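Local coordinates for type II restriction enzyme BsoBI (Geobacillus stearothermophilus, PDB 1DC1), which recognises the double-stranded DNA sequence 5'-CYCGRG-3' as a homodimer and cleaves each site after its first cytosine, at residues 252-257 with 289-294; 293-296 with 300-303. All coordinates share one frame; numbering follows the deposited sequence.

Interaction 1 of 2, residues 252-257 with 289-294; sequences EHWKTA and AEEIWD. With nucleotides of chain A; nucleotides of chain B.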
loop_
_atom_site.group_PDB
_atom_site.type_symbol
_atom_site.label_atom_id
_atom_site.label_comp_id
_atom_site.label_asym_id
_atom_site.label_seq_id
_atom_site.Cartn_x
_atom_site.Cartn_y
_atom_site.Cartn_z
ATOM N N GLU D 252 1.784 -8.348 -3.765
ATOM C CA GLU D 252 1.437 -6.970 -4.083
ATOM C C GLU D 252 2.703 -6.145 -4.460
ATOM O O GLU D 252 2.800 -5.588 -5.569
ATOM C CB GLU D 252 0.735 -6.309 -2.880
ATOM C CG GLU D 252 0.368 -4.810 -3.147
ATOM C CD GLU D 252 -0.845 -4.651 -4.077
ATOM O OE1 GLU D 252 -1.410 -5.702 -4.472
ATOM O OE2 GLU D 252 -1.247 -3.497 -4.421
ATOM N N HIS D 253 3.688 -6.094 -3.559
ATOM C CA HIS D 253 4.891 -5.295 -3.835
ATOM C C HIS D 253 5.862 -5.970 -4.815
ATOM O O HIS D 253 6.709 -5.298 -5.396
ATOM C CB HIS D 253 5.546 -4.875 -2.522
ATOM C CG HIS D 253 4.586 -4.191 -1.597
ATOM N ND1 HIS D 253 3.863 -3.073 -1.954
ATOM C CD2 HIS D 253 4.348 -4.384 -0.289
ATOM C CE1 HIS D 253 3.230 -2.603 -0.900
ATOM N NE2 HIS D 253 3.510 -3.382 0.125
ATOM N N TRP D 254 5.706 -7.277 -5.039
ATOM C CA TRP D 254 6.520 -7.969 -6.030
ATOM C C TRP D 254 5.941 -7.555 -7.428
ATOM O O TRP D 254 6.711 -7.269 -8.335
ATOM C CB TRP D 254 6.435 -9.488 -5.842
ATOM C CG TRP D 254 6.744 -10.247 -7.112
ATOM C CD1 TRP D 254 5.893 -11.054 -7.796
ATOM C CD2 TRP D 254 7.995 -10.254 -7.852
ATOM N NE1 TRP D 254 6.525 -11.576 -8.908
ATOM C CE2 TRP D 254 7.811 -11.101 -8.971
ATOM C CE3 TRP D 254 9.250 -9.624 -7.678
ATOM C CZ2 TRP D 254 8.838 -11.343 -9.924
ATOM C CZ3 TRP D 254 10.286 -9.873 -8.634
ATOM C CH2 TRP D 254 10.061 -10.729 -9.738
ATOM N N LYS D 255 4.600 -7.519 -7.599
ATOM C CA LYS D 255 3.985 -7.103 -8.883
ATOM C C LYS D 255 4.500 -5.689 -9.215
ATOM O O LYS D 255 4.845 -5.384 -10.343
ATOM C CB LYS D 255 2.464 -7.061 -8.762
ATOM C CG LYS D 255 1.794 -8.408 -8.946
ATOM C CD LYS D 255 0.260 -8.271 -8.942
ATOM C CE LYS D 255 -0.318 -7.858 -7.600
ATOM N NZ LYS D 255 -0.764 -9.046 -6.848
ATOM N N THR D 256 4.549 -4.813 -8.213
ATOM C CA THR D 256 5.054 -3.434 -8.383
ATOM C C THR D 256 6.529 -3.420 -8.843
ATOM O O THR D 256 6.888 -2.789 -9.850
ATOM C CB THR D 256 4.910 -2.631 -7.054
ATOM O OG1 THR D 256 3.587 -2.813 -6.524
ATOM C CG2 THR D 256 5.168 -1.190 -7.275
ATOM N N ALA D 257 7.370 -4.164 -8.121
ATOM C CA ALA D 257 8.811 -4.265 -8.399
ATOM C C ALA D 257 9.085 -4.869 -9.761
ATOM O O ALA D 257 10.013 -4.449 -10.446
ATOM C CB ALA D 257 9.531 -5.076 -7.326
ATOM N N ALA D 289 7.700 -16.660 -5.808
ATOM C CA ALA D 289 8.972 -17.378 -5.770
ATOM C C ALA D 289 9.147 -18.114 -7.084
ATOM O O ALA D 289 10.251 -18.147 -7.623
ATOM C CB ALA D 289 9.031 -18.387 -4.590
ATOM N N GLU D 290 8.067 -18.695 -7.607
ATOM C CA GLU D 290 8.130 -19.401 -8.878
ATOM C C GLU D 290 8.506 -18.431 -9.990
ATOM O O GLU D 290 9.330 -18.742 -10.858
ATOM C CB GLU D 290 6.791 -20.017 -9.185
ATOM C CG GLU D 290 6.452 -21.176 -8.273
ATOM C CD GLU D 290 6.815 -22.534 -8.894
ATOM O OE1 GLU D 290 7.720 -22.598 -9.771
ATOM O OE2 GLU D 290 6.190 -23.544 -8.501
ATOM N N GLU D 291 7.911 -17.251 -9.971
ATOM C CA GLU D 291 8.218 -16.278 -11.011
ATOM C C GLU D 291 9.663 -15.766 -10.918
ATOM O O GLU D 291 10.320 -15.537 -11.953
ATOM C CB GLU D 291 7.245 -15.107 -10.913
ATOM C CG GLU D 291 5.887 -15.474 -11.418
ATOM C CD GLU D 291 4.925 -14.348 -11.252
ATOM O OE1 GLU D 291 5.242 -13.461 -10.434
ATOM O OE2 GLU D 291 3.856 -14.351 -11.918
ATOM N N ILE D 292 10.157 -15.548 -9.698
ATOM C CA ILE D 292 11.542 -15.081 -9.506
ATOM C C ILE D 292 12.494 -16.158 -10.024
ATOM O O ILE D 292 13.425 -15.854 -10.752
ATOM C CB ILE D 292 11.874 -14.787 -8.018
ATOM C CG1 ILE D 292 11.074 -13.564 -7.559
ATOM C CG2 ILE D 292 13.425 -14.566 -7.824
ATOM C CD1 ILE D 292 10.935 -13.447 -6.072
ATOM N N TRP D 293 12.236 -17.410 -9.651
ATOM C CA TRP D 293 13.043 -18.530 -10.102
ATOM C C TRP D 293 13.042 -18.618 -11.634
ATOM O O TRP D 293 14.098 -18.770 -12.262
ATOM C CB TRP D 293 12.496 -19.787 -9.495
ATOM C CG TRP D 293 13.221 -20.978 -9.881
ATOM C CD1 TRP D 293 12.937 -21.806 -10.913
ATOM C CD2 TRP D 293 14.353 -21.516 -9.227
ATOM N NE1 TRP D 293 13.822 -22.841 -10.947
ATOM C CE2 TRP D 293 14.711 -22.691 -9.922
ATOM C CE3 TRP D 293 15.112 -21.120 -8.116
ATOM C CZ2 TRP D 293 15.801 -23.484 -9.543
ATOM C CZ3 TRP D 293 16.190 -21.895 -7.736
ATOM C CH2 TRP D 293 16.528 -23.068 -8.447
ATOM N N ASP D 294 11.877 -18.512 -12.252
ATOM C CA ASP D 294 11.817 -18.546 -13.706
ATOM C C ASP D 294 12.673 -17.437 -14.327
ATOM O O ASP D 294 13.350 -17.643 -15.340
ATOM C CB ASP D 294 10.379 -18.384 -14.179
ATOM C CG ASP D 294 9.573 -19.627 -13.943
ATOM O OD1 ASP D 294 10.216 -20.640 -13.571
ATOM O OD2 ASP D 294 8.326 -19.594 -14.119
ATOM P P DC A 7 9.569 -1.370 1.823
ATOM O OP1 DC A 7 10.557 -2.197 2.538
ATOM O OP2 DC A 7 9.267 -1.651 0.388
ATOM O "O5'" DC A 7 8.186 -1.445 2.590
ATOM C "C5'" DC A 7 8.096 -1.188 4.009
ATOM C "C4'" DC A 7 6.662 -1.332 4.472
ATOM O "O4'" DC A 7 5.777 -0.366 3.825
ATOM C "C3'" DC A 7 6.046 -2.721 4.246
ATOM O "O3'" DC A 7 5.270 -3.067 5.372
ATOM C "C2'" DC A 7 5.065 -2.489 3.119
ATOM C "C1'" DC A 7 4.635 -1.046 3.319
ATOM N N1 DC A 7 4.206 -0.417 2.055
ATOM C C2 DC A 7 2.933 0.217 2.000
ATOM O O2 DC A 7 2.305 0.428 3.066
ATOM N N3 DC A 7 2.436 0.608 0.791
ATOM C C4 DC A 7 3.187 0.463 -0.314
ATOM N N4 DC A 7 2.661 0.836 -1.485
ATOM C C5 DC A 7 4.525 -0.081 -0.262
ATOM C C6 DC A 7 4.983 -0.499 0.923
ATOM P P DG A 8 5.124 -4.594 5.863
ATOM O OP1 DG A 8 6.184 -4.861 6.822
ATOM O OP2 DG A 8 4.899 -5.518 4.743
ATOM O "O5'" DG A 8 3.800 -4.501 6.751
ATOM C "C5'" DG A 8 3.637 -3.466 7.776
ATOM C "C4'" DG A 8 2.188 -3.036 7.842
ATOM O "O4'" DG A 8 1.844 -2.426 6.575
ATOM C "C3'" DG A 8 1.209 -4.206 8.045
ATOM O "O3'" DG A 8 0.031 -3.751 8.738
ATOM C "C2'" DG A 8 0.774 -4.517 6.620
ATOM C "C1'" DG A 8 0.754 -3.112 5.986
ATOM N N9 DG A 8 0.899 -3.082 4.528
ATOM C C8 DG A 8 1.781 -3.838 3.781
ATOM N N7 DG A 8 1.645 -3.661 2.491
ATOM C C5 DG A 8 0.628 -2.715 2.370
ATOM C C6 DG A 8 0.007 -2.142 1.192
ATOM O O6 DG A 8 0.252 -2.373 0.014
ATOM N N1 DG A 8 -1.002 -1.238 1.518
ATOM C C2 DG A 8 -1.389 -0.919 2.806
ATOM N N2 DG A 8 -2.363 -0.012 2.942
ATOM N N3 DG A 8 -0.842 -1.458 3.906
ATOM C C4 DG A 8 0.158 -2.336 3.618
ATOM P P DC B 7 -8.560 0.330 -5.037
ATOM O OP1 DC B 7 -9.587 1.161 -5.650
ATOM O OP2 DC B 7 -7.447 -0.150 -5.843
ATOM O "O5'" DC B 7 -7.882 1.161 -3.869
ATOM C "C5'" DC B 7 -8.678 1.780 -2.818
ATOM C "C4'" DC B 7 -7.772 2.485 -1.830
ATOM O "O4'" DC B 7 -6.870 1.546 -1.160
ATOM C "C3'" DC B 7 -6.878 3.565 -2.460
ATOM O "O3'" DC B 7 -6.815 4.664 -1.593
ATOM C "C2'" DC B 7 -5.495 2.944 -2.466
ATOM C "C1'" DC B 7 -5.521 2.002 -1.266
ATOM N N1 DC B 7 -4.603 0.836 -1.409
ATOM C C2 DC B 7 -3.633 0.588 -0.393
ATOM O O2 DC B 7 -3.688 1.221 0.673
ATOM N N3 DC B 7 -2.671 -0.349 -0.612
ATOM C C4 DC B 7 -2.677 -1.055 -1.747
ATOM N N4 DC B 7 -1.671 -1.878 -1.964
ATOM C C5 DC B 7 -3.710 -0.912 -2.726
ATOM C C6 DC B 7 -4.635 0.041 -2.526
#
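W254 reaches from helix 247-270 to E291 and I292 on helix 286-298, joining two helices of the PD-(D/E)XK nuclease fold. The backbones stay well apart, with CA of W254 9.4 Å from CA of I292, so the side chains do the bridging. The tight part is the indole. I292 lays CG1 over one face of the six-membered ring, 3.9 Å from its centroid, as a CH-pi contact displaced toward the rim. F279 meets the same side chain edge-to-face, while M288 and Q295 also pack on it. The polar end is the more open one, since E291 is only partly buried: it brings its chain, extended beyond CG (chi2 177°), to the pyrrole edge, and its OE2 makes a salt bridge with R263 of the second subunit. A residue of the dimer partner therefore probably steadies the carboxylate that accepts the indole N-H. On the DNA side, the residues just before W254 read base edges in the major groove. H253 NE2 donates to N7 of DG8 of chain A (3.0 Å), and N4 of DC7 of chain B gives a nearly straight bond to OE2 of E252 (3.0 Å). Back at the indole, W254 NE1 donates to OE1 of E291 at 2.7 Å with an N-H...O angle of 168°; the oxygen sits in the ring plane, while the carboxylate is turned 50° against the ring.

Interaction 2 of 2, residues 293-296 with 300-303; sequences WDQL and SLTN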
loop_
_atom_site.group_PDB
_atom_site.type_symbol
_atom_site.label_atom_id
_atom_site.label_comp_id
_atom_site.label_asym_id
_atom_site.label_seq_id
_atom_site.Cartn_x
_atom_site.Cartn_y
_atom_site.Cartn_z
ATOM N N TRP D 293 12.236 -17.410 -9.651
ATOM C CA TRP D 293 13.043 -18.530 -10.102
ATOM C C TRP D 293 13.042 -18.618 -11.634
ATOM O O TRP D 293 14.098 -18.770 -12.262
ATOM C CB TRP D 293 12.496 -19.787 -9.495
ATOM C CG TRP D 293 13.221 -20.978 -9.881
ATOM C CD1 TRP D 293 12.937 -21.806 -10.913
ATOM C CD2 TRP D 293 14.353 -21.516 -9.227
ATOM N NE1 TRP D 293 13.822 -22.841 -10.947
ATOM C CE2 TRP D 293 14.711 -22.691 -9.922
ATOM C CE3 TRP D 293 15.112 -21.120 -8.116
ATOM C CZ2 TRP D 293 15.801 -23.484 -9.543
ATOM C CZ3 TRP D 293 16.190 -21.895 -7.736
ATOM C CH2 TRP D 293 16.528 -23.068 -8.447
ATOM N N ASP D 294 11.877 -18.512 -12.252
ATOM C CA ASP D 294 11.817 -18.546 -13.706
ATOM C C ASP D 294 12.673 -17.437 -14.327
ATOM O O ASP D 294 13.350 -17.643 -15.340
ATOM C CB ASP D 294 10.379 -18.384 -14.179
ATOM C CG ASP D 294 9.573 -19.627 -13.943
ATOM O OD1 ASP D 294 10.216 -20.640 -13.571
ATOM O OD2 ASP D 294 8.326 -19.594 -14.119
ATOM N N GLN D 295 12.611 -16.246 -13.738
ATOM C CA GLN D 295 13.386 -15.088 -14.230
ATOM C C GLN D 295 14.884 -15.279 -14.024
ATOM O O GLN D 295 15.686 -14.814 -14.839
ATOM C CB GLN D 295 12.908 -13.787 -13.546
ATOM C CG GLN D 295 11.528 -13.374 -14.010
ATOM C CD GLN D 295 11.176 -11.966 -13.593
ATOM O OE1 GLN D 295 12.055 -11.169 -13.354
ATOM N NE2 GLN D 295 9.887 -11.657 -13.500
ATOM N N LEU D 296 15.267 -15.930 -12.927
ATOM C CA LEU D 296 16.682 -16.205 -12.709
ATOM C C LEU D 296 17.139 -17.239 -13.773
ATOM O O LEU D 296 18.201 -17.106 -14.355
ATOM C CB LEU D 296 16.946 -16.770 -11.305
ATOM C CG LEU D 296 16.797 -15.793 -10.117
ATOM C CD1 LEU D 296 16.716 -16.610 -8.819
ATOM C CD2 LEU D 296 17.943 -14.734 -10.060
ATOM N N SER D 300 16.497 -13.163 -17.049
ATOM C CA SER D 300 15.947 -11.817 -16.985
ATOM C C SER D 300 16.251 -11.151 -15.613
ATOM O O SER D 300 16.412 -9.939 -15.535
ATOM C CB SER D 300 14.456 -11.786 -17.413
ATOM O OG SER D 300 13.578 -11.763 -16.330
ATOM N N LEU D 301 16.376 -11.931 -14.546
ATOM C CA LEU D 301 16.795 -11.387 -13.255
ATOM C C LEU D 301 18.153 -12.077 -13.012
ATOM O O LEU D 301 18.294 -13.278 -13.234
ATOM C CB LEU D 301 15.787 -11.744 -12.170
ATOM C CG LEU D 301 15.623 -10.999 -10.847
ATOM C CD1 LEU D 301 15.331 -9.537 -11.096
ATOM C CD2 LEU D 301 14.474 -11.698 -10.027
ATOM N N THR D 302 19.157 -11.316 -12.584
ATOM C CA THR D 302 20.512 -11.818 -12.334
ATOM C C THR D 302 20.712 -12.562 -11.009
ATOM O O THR D 302 21.450 -13.555 -10.937
ATOM C CB THR D 302 21.551 -10.679 -12.395
ATOM O OG1 THR D 302 21.264 -9.844 -13.520
ATOM C CG2 THR D 302 22.940 -11.244 -12.543
ATOM N N ASN D 303 20.049 -12.079 -9.960
ATOM C CA ASN D 303 20.175 -12.704 -8.650
ATOM C C ASN D 303 19.011 -12.281 -7.756
ATOM O O ASN D 303 18.293 -11.306 -8.038
ATOM C CB ASN D 303 21.518 -12.306 -8.018
ATOM C CG ASN D 303 22.078 -13.371 -7.117
ATOM O OD1 ASN D 303 21.362 -14.258 -6.618
ATOM N ND2 ASN D 303 23.371 -13.283 -6.880
HETATM O O HOH W 1 20.109 -15.277 -13.804
#
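The backbone folds back just past the end of helix 286-298: N of L301 donates to O of Q295 over 3.0 Å, almost straight at 176°, yet it comes from above the carbonyl plane. That oxygen also takes a bond from OG of S298. One residue along, CA of L296 points a C-H at O of L301 (3.4 Å), and a water donates to both L296 O and L301 O, 2.7 and 2.8 Å away. With CG anti to the carbonyl carbon (chi1 -70°), Q295 sets CG 3.5 Å from OG of S300; beyond it the chain runs on extended to NE2, which is held by OD1 of N258 on helix 247-270. Its CB touches CB of L301 at 3.8 Å. L296 presses CD2 on the backbone of N303, 3.3 Å from its CA, where strand 303-306 begins. With an alanine at Q295, OD1 of N258 would probably lose its donor and S300 OG its cover. This is the return leg of a beta-alpha-beta crossover, and the chemistry is consistent with a turn whose main-chain carbonyls at Q295, L296 and L301 are satisfied by a backbone N-H, a hydroxyl or a water, with the side chains packed around them.

Following the chain from the N terminus, helix 247-270 comes after strand 235-242 and supplies the first half of interaction 1. The chain then runs through strand 276-281 and into helix 286-298, where interaction 1 closes a loop of 31 intervening residues. Interaction 2 follows without nesting or crossing: it begins on W293 and D294, where interaction 1 ends, and closes a turn of three residues before strand 303-306. The two meet at the helix they share, with CZ2 of W254 3.7 Å from NE2 of Q295 and CG2 of I292 3.8 Å from CD2 of L301. Together they tie the DNA-reading helix to the edge of the parallel part of the sheet.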